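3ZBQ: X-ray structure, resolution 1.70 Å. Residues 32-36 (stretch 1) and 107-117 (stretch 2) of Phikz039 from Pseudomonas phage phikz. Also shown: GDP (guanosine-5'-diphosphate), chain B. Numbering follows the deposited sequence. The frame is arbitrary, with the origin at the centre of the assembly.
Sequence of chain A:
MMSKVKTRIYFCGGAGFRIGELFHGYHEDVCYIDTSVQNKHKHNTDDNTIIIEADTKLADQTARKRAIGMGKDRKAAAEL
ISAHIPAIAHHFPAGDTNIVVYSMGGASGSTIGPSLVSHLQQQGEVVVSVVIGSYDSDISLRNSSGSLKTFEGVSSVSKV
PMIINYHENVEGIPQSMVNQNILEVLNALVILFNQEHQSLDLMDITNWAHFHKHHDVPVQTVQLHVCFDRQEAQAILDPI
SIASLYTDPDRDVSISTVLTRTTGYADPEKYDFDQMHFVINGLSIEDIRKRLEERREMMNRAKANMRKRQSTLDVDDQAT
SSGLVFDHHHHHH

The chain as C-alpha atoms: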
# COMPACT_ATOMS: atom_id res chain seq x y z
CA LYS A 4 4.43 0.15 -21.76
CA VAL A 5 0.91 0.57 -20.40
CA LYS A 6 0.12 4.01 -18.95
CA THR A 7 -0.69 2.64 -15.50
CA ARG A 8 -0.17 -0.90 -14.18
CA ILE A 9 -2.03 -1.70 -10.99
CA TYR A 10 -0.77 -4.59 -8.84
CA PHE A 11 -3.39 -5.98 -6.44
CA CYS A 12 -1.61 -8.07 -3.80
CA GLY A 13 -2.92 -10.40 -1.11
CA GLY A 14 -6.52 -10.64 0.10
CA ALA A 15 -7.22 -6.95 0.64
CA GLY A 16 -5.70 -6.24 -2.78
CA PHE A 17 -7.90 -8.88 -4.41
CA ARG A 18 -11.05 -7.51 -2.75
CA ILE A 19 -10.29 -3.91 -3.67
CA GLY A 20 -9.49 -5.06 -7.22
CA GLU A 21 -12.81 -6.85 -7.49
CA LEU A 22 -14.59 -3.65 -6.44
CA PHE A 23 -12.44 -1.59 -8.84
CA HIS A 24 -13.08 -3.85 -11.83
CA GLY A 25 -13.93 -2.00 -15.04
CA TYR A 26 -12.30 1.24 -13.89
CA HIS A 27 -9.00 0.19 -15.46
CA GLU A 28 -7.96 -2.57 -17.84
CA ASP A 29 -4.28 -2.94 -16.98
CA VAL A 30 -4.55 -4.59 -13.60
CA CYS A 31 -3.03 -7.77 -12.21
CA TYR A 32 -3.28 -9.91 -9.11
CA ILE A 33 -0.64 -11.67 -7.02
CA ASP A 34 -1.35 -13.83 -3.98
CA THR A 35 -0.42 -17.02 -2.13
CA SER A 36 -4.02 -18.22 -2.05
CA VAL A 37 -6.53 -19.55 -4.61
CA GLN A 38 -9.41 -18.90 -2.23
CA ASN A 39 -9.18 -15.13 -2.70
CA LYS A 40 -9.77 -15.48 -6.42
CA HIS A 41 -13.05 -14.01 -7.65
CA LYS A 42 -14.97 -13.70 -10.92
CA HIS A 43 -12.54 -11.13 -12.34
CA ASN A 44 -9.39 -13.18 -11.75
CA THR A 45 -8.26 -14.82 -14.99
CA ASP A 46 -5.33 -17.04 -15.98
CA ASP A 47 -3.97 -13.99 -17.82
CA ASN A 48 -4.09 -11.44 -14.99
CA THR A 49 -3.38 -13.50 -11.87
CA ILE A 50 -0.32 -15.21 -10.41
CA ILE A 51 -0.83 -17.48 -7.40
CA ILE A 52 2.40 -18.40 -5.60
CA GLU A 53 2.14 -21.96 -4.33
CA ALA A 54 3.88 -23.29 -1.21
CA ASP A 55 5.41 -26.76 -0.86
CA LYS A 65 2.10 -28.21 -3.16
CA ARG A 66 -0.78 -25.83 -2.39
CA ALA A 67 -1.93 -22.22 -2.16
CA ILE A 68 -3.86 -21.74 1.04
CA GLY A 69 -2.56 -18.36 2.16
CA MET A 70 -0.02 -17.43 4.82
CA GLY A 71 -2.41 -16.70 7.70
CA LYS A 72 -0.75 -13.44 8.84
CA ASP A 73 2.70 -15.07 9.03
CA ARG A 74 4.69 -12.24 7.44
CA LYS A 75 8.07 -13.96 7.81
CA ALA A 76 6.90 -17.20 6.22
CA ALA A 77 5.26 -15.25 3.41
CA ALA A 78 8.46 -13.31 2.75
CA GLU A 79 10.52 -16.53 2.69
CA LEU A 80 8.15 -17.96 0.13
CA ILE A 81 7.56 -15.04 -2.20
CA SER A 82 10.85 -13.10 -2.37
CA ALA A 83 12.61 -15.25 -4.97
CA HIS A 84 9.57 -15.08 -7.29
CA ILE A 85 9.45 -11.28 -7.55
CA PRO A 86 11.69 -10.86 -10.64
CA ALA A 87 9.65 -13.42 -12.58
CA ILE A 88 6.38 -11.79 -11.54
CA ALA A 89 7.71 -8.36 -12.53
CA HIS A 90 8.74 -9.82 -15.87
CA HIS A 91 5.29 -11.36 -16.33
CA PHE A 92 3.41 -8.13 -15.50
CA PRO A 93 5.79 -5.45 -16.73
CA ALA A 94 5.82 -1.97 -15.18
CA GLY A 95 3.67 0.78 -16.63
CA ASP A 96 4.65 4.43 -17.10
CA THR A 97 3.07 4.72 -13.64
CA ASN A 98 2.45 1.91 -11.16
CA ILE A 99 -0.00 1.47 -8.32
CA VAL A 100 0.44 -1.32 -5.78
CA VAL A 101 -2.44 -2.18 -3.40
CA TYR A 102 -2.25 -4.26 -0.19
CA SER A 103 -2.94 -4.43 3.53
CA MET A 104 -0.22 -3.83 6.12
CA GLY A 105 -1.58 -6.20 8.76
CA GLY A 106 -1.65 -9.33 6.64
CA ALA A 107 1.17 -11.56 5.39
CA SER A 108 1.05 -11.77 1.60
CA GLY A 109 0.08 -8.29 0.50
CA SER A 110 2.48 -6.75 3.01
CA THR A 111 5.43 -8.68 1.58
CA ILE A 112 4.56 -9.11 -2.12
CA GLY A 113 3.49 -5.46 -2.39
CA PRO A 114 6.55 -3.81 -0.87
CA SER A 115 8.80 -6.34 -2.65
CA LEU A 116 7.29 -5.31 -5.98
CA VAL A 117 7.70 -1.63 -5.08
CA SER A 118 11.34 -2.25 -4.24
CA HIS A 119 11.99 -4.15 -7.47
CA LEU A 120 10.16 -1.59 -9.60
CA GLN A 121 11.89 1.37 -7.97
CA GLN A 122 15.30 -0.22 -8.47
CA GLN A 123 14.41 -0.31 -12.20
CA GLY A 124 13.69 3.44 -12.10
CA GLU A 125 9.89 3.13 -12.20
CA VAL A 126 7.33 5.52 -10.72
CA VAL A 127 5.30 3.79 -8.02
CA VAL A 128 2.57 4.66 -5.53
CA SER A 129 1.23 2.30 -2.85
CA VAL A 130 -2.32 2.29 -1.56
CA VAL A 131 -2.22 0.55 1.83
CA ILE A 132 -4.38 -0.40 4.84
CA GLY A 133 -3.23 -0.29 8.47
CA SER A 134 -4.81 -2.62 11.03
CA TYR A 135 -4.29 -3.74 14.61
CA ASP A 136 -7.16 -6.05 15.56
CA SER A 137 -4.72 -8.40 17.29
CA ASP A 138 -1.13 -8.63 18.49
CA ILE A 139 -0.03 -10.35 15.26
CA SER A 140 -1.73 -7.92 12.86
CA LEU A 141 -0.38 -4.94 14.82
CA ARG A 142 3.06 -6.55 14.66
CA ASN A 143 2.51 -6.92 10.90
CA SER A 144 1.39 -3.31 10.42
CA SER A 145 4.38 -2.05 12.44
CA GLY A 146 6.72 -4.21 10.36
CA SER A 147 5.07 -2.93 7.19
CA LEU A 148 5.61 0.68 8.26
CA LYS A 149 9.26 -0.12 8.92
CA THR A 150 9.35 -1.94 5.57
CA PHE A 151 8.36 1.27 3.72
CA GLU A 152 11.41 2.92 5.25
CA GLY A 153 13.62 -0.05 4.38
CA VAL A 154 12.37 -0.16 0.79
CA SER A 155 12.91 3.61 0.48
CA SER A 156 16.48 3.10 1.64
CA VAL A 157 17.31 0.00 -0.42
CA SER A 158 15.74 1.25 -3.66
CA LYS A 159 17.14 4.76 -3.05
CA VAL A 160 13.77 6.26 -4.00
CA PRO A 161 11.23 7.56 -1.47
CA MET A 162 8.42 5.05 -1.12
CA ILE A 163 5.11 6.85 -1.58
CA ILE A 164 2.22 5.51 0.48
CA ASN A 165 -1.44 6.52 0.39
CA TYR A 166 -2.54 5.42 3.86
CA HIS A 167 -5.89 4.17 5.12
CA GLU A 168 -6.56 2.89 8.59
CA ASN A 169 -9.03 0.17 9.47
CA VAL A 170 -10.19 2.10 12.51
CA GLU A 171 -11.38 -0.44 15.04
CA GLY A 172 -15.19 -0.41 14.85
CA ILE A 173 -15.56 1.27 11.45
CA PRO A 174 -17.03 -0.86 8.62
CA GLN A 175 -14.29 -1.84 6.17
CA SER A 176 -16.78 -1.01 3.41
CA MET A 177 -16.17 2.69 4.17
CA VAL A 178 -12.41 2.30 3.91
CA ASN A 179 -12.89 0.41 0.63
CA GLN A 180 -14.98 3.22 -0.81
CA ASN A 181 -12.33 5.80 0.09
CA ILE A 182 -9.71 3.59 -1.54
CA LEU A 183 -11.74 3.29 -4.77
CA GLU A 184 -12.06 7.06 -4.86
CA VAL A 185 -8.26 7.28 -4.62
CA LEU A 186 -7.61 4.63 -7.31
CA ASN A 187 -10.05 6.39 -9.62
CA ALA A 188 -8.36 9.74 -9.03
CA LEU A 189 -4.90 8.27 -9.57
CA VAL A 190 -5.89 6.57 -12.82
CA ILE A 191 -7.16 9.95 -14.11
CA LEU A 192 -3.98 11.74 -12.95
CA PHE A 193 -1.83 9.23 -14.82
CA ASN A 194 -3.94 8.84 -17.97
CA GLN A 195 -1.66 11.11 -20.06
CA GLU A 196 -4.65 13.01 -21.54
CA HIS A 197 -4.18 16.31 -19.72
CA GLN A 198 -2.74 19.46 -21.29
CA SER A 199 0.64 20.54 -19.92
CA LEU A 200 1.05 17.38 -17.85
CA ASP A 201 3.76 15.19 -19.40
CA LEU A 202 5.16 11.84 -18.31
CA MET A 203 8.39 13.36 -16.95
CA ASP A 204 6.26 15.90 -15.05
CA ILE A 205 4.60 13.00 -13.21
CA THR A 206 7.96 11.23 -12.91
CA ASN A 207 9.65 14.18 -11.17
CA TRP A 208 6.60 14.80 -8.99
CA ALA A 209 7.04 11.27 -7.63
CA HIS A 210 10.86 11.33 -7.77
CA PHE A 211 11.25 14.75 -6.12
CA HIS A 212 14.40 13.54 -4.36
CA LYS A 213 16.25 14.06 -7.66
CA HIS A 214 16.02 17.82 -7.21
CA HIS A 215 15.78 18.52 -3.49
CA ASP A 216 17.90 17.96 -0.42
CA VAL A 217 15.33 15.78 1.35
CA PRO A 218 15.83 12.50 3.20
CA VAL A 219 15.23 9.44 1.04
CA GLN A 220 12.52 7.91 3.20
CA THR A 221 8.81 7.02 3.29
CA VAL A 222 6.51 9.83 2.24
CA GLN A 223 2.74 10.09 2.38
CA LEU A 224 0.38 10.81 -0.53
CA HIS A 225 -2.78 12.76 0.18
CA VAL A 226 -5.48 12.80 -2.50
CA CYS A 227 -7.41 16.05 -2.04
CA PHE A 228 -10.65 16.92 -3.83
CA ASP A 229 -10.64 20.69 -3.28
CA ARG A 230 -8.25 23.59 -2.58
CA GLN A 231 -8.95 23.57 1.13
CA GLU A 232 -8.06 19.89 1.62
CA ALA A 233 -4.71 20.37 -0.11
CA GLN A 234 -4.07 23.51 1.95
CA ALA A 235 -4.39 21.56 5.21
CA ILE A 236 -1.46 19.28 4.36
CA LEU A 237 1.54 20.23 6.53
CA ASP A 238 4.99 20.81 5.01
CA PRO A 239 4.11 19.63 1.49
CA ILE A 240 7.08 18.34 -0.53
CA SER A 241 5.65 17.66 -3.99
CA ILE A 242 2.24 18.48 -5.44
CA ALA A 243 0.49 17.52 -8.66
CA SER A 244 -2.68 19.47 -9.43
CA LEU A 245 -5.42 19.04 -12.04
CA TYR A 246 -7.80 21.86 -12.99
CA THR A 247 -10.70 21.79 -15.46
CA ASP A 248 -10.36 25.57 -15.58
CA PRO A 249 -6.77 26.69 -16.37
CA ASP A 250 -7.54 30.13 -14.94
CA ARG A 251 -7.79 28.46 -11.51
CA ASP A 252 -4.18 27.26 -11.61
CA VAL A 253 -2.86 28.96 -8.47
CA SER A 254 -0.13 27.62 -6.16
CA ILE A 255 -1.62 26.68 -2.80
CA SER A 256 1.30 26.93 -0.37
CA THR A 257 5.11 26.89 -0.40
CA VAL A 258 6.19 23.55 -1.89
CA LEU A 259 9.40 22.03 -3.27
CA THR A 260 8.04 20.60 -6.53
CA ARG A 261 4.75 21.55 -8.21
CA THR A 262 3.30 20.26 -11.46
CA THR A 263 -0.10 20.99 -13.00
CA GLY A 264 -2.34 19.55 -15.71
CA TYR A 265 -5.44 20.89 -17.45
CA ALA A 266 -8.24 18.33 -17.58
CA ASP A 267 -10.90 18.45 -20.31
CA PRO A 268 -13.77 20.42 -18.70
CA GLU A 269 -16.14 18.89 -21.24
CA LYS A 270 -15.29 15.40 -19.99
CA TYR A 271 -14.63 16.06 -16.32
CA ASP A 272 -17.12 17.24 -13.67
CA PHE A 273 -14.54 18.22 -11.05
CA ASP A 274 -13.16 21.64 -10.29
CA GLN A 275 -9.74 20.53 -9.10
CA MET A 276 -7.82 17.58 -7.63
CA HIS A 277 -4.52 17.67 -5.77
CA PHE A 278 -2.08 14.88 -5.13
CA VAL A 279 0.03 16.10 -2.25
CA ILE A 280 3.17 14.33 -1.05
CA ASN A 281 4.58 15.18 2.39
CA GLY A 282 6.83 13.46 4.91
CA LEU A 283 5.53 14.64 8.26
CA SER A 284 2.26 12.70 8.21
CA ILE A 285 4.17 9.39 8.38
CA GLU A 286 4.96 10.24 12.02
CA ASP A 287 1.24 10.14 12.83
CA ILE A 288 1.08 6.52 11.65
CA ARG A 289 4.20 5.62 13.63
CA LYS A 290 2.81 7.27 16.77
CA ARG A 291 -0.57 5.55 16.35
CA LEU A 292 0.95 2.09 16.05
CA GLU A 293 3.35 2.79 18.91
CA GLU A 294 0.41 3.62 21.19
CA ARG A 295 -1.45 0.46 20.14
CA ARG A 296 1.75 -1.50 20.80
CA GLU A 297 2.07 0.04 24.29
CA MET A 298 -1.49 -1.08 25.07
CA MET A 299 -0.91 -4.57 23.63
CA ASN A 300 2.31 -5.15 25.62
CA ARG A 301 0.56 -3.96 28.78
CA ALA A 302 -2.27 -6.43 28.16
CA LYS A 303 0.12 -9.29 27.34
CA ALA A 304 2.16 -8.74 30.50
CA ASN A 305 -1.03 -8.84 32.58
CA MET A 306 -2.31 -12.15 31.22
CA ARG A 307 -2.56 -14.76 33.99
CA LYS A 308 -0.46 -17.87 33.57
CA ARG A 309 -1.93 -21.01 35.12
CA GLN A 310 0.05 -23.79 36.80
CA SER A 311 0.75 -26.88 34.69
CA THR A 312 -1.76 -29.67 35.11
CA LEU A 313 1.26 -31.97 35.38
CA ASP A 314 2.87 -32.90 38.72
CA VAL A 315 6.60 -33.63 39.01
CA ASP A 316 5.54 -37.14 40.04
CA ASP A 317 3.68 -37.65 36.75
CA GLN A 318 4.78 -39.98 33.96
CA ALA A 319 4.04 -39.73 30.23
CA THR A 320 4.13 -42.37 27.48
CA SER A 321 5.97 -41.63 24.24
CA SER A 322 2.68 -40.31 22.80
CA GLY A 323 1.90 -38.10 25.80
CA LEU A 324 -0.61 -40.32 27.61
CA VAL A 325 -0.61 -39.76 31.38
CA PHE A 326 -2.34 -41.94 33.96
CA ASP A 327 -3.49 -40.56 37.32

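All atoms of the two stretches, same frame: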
# COMPACT_ATOMS: atom_id res chain seq x y z
N TYR A 32 -3.05 -9.40 -10.45
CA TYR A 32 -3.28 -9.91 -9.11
C TYR A 32 -2.22 -10.92 -8.72
O TYR A 32 -1.93 -11.84 -9.48
CB TYR A 32 -4.62 -10.62 -9.04
CG TYR A 32 -5.84 -9.77 -9.28
CD1 TYR A 32 -6.30 -9.51 -10.57
CD2 TYR A 32 -6.57 -9.26 -8.21
CE1 TYR A 32 -7.44 -8.75 -10.78
CE2 TYR A 32 -7.70 -8.50 -8.41
CZ TYR A 32 -8.13 -8.25 -9.70
OH TYR A 32 -9.27 -7.50 -9.89
N ILE A 33 -1.66 -10.76 -7.52
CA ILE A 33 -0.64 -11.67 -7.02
C ILE A 33 -0.97 -12.06 -5.59
O ILE A 33 -1.17 -11.20 -4.73
CB ILE A 33 0.78 -11.04 -7.06
CG1 ILE A 33 1.06 -10.37 -8.41
CG2 ILE A 33 1.84 -12.08 -6.76
CD1 ILE A 33 0.63 -8.93 -8.47
N ASP A 34 -1.02 -13.36 -5.32
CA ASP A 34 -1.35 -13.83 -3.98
C ASP A 34 -0.71 -15.18 -3.73
O ASP A 34 -0.04 -15.74 -4.61
CB ASP A 34 -2.87 -13.95 -3.83
CG ASP A 34 -3.34 -13.88 -2.39
OD1 ASP A 34 -2.50 -13.98 -1.46
OD2 ASP A 34 -4.56 -13.72 -2.18
N THR A 35 -0.90 -15.69 -2.52
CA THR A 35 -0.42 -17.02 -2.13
C THR A 35 -1.61 -17.93 -1.86
O THR A 35 -1.50 -18.95 -1.18
CB THR A 35 0.43 -16.94 -0.86
OG1 THR A 35 -0.36 -16.35 0.18
CG2 THR A 35 1.67 -16.06 -1.10
N SER A 36 -2.76 -17.57 -2.41
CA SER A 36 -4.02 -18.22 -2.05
C SER A 36 -4.96 -18.27 -3.25
O SER A 36 -5.14 -17.25 -3.93
CB SER A 36 -4.67 -17.46 -0.89
OG SER A 36 -6.05 -17.73 -0.78
N ALA A 107 -0.13 -10.93 5.64
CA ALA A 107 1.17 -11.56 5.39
C ALA A 107 1.63 -11.46 3.94
O ALA A 107 2.80 -11.24 3.67
CB ALA A 107 1.12 -13.03 5.81
N SER A 108 0.69 -11.64 3.01
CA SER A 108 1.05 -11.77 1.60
C SER A 108 1.10 -10.43 0.91
O SER A 108 2.07 -10.11 0.22
CB SER A 108 0.08 -12.71 0.89
OG SER A 108 0.18 -14.01 1.45
N GLY A 109 0.06 -9.61 1.11
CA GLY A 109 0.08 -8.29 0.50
C GLY A 109 1.21 -7.45 1.05
O GLY A 109 1.83 -6.69 0.31
N SER A 110 1.48 -7.59 2.35
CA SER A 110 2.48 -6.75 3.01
C SER A 110 3.92 -7.21 2.77
O SER A 110 4.86 -6.61 3.30
CB SER A 110 2.22 -6.70 4.51
OG SER A 110 2.56 -7.95 5.10
N THR A 111 4.10 -8.26 1.99
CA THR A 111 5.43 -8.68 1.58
C THR A 111 5.56 -8.62 0.06
O THR A 111 6.50 -8.01 -0.46
CB THR A 111 5.80 -10.09 2.11
OG1 THR A 111 4.78 -11.02 1.73
CG2 THR A 111 5.91 -10.06 3.63
N ILE A 112 4.60 -9.21 -0.65
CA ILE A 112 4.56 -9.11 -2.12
C ILE A 112 4.53 -7.65 -2.58
O ILE A 112 5.29 -7.26 -3.46
CB ILE A 112 3.33 -9.84 -2.72
CG1 ILE A 112 3.41 -11.35 -2.47
CG2 ILE A 112 3.22 -9.57 -4.22
CD1 ILE A 112 2.08 -12.09 -2.75
N GLY A 113 3.65 -6.85 -1.99
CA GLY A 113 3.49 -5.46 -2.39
C GLY A 113 4.77 -4.66 -2.28
O GLY A 113 5.28 -4.13 -3.27
N PRO A 114 5.30 -4.55 -1.05
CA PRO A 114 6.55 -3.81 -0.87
C PRO A 114 7.72 -4.41 -1.65
O PRO A 114 8.60 -3.67 -2.09
CB PRO A 114 6.79 -3.89 0.63
CG PRO A 114 5.40 -3.97 1.22
CD PRO A 114 4.65 -4.85 0.24
N SER A 115 7.75 -5.73 -1.83
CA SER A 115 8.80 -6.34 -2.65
C SER A 115 8.70 -5.91 -4.10
O SER A 115 9.73 -5.68 -4.75
CB SER A 115 8.78 -7.86 -2.55
OG SER A 115 9.00 -8.27 -1.22
N LEU A 116 7.48 -5.81 -4.62
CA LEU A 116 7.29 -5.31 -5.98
C LEU A 116 7.69 -3.85 -6.07
O LEU A 116 8.35 -3.45 -7.03
CB LEU A 116 5.85 -5.50 -6.47
CG LEU A 116 5.47 -6.92 -6.90
CD1 LEU A 116 3.95 -7.09 -6.96
CD2 LEU A 116 6.09 -7.26 -8.25
N VAL A 117 7.32 -3.05 -5.08
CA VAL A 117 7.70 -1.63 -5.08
C VAL A 117 9.21 -1.49 -5.12
O VAL A 117 9.76 -0.68 -5.88
CB VAL A 117 7.16 -0.89 -3.84
CG1 VAL A 117 7.66 0.56 -3.83
CG2 VAL A 117 5.66 -0.91 -3.83
PB GDP B . -3.02 -11.10 3.15
O1B GDP B . -3.79 -11.93 2.16
O2B GDP B . -2.34 -9.94 2.46
O3B GDP B . -2.00 -11.93 3.90
O3A GDP B . -3.99 -10.49 4.27
PA GDP B . -5.42 -9.79 4.02
O1A GDP B . -6.48 -10.67 3.40
O2A GDP B . -5.23 -8.52 3.22
O5' GDP B . -5.87 -9.43 5.50
C5' GDP B . -5.03 -8.66 6.36
C4' GDP B . -5.87 -7.55 7.00
O4' GDP B . -6.24 -6.60 6.00
C3' GDP B . -7.17 -8.02 7.60
O3' GDP B . -6.97 -8.45 8.96
C2' GDP B . -8.05 -6.80 7.50
O2' GDP B . -7.76 -5.92 8.59
C1' GDP B . -7.54 -6.07 6.28
N9 GDP B . -8.37 -6.32 5.09
C8 GDP B . -8.47 -7.45 4.36
N7 GDP B . -9.32 -7.29 3.32
C5 GDP B . -9.78 -6.02 3.36
C6 GDP B . -10.70 -5.17 2.57
O6 GDP B . -11.28 -5.62 1.55
N1 GDP B . -10.87 -3.90 2.98
C2 GDP B . -10.26 -3.39 4.07
N2 GDP B . -10.49 -2.10 4.43
N3 GDP B . -9.40 -4.10 4.83
C4 GDP B . -9.14 -5.39 4.53

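The contact between residues 32-36 and 107-117 joins the end of a buried β-strand to a helix, and it is small, burying 237 Å² summed over both sides. The axes of strand 32-34 and helix 109-117 approach to 9.0 Å, and their N-to-C directions differ by 128°, so the two elements run obliquely and in broadly opposed senses. As the first stretch advances from Ile33 to Thr35, its partners accordingly move back along the second, from Leu116 and Ile112 to Ser108.

Ile112 loses the most area to the other stretch, 62 Å², and Ile33 follows with 57 Å². Ile33 CA and Ile112 CA lie 7.6 Å apart, and each residue directs its CA-to-CB bond toward the opposing stretch, so the two branched side chains meet between the backbones. The closest pair is Ile33 CG2 and Ile112 CG2 at 3.8 Å, a normal van der Waals separation for methyl groups. Ile112 has chi1 near -65° (m) and chi2 near 167° (t), an extended arrangement that carries Ile112 CD1 along the strand to 4.0 Å from Asp34 CA. Ile112 CD1 also lies 4.3 Å from Thr35 CG2, so this one side chain touches three consecutive residues of the first stretch. Ile33, with chi1 m and chi2 near 89° (p), sends its own CD1 the other way, with Ile33 CD1 4.1 Å from Leu116 CD1. Leu116 is one turn beyond Ile112, and Leu116 N donates to Ile112 O at 2.9 Å; this helical spacing places both side chains on the face that meets Ile33.

Ser108, which contributes 45 Å², makes the polar end of the contact. Ser108 OG lies 2.7 Å from Thr35 OG1 in the sole hydrogen bond between the stretches, formed by the hydroxyls of two residues whose CA-to-CB bonds both point toward the opposing stretch; with Thr35 at chi1 p and Ser108 at chi1 m, the two hydroxyls come within hydrogen-bonding distance. Asp34 also reaches this corner. Its CA-to-CB bond points away from the second stretch, yet the carboxylate end returns, bringing Asp34 OD1 to 3.7 Å from Ser108 CB. Asp34 OD1 also accepts a hydrogen bond from Thr35 N at 2.6 Å, tying the carboxylate to the residue that bonds Ser108, while OD2 is satisfied elsewhere in the structure.

Ser108 also links the contact to the nucleotide. While its side chain faces Thr35, Ser108 N donates to GDP O3B at 2.8 Å with a nearly linear angle of 174°. Ala107 N reaches the same GDP O3B at 2.7 Å, and Gly109 N binds GDP O2B at 2.8 Å, so three successive amides hold the β-phosphate. At Gly109 a CB would be crowded by GDP O2B, at 3.1 Å. The carbonyl of Ser108 turns into the helix, where Ser108 O accepts from Ile112 N at 2.8 Å, joining the phosphate-binding segment directly to the residue at the centre of the apolar contact.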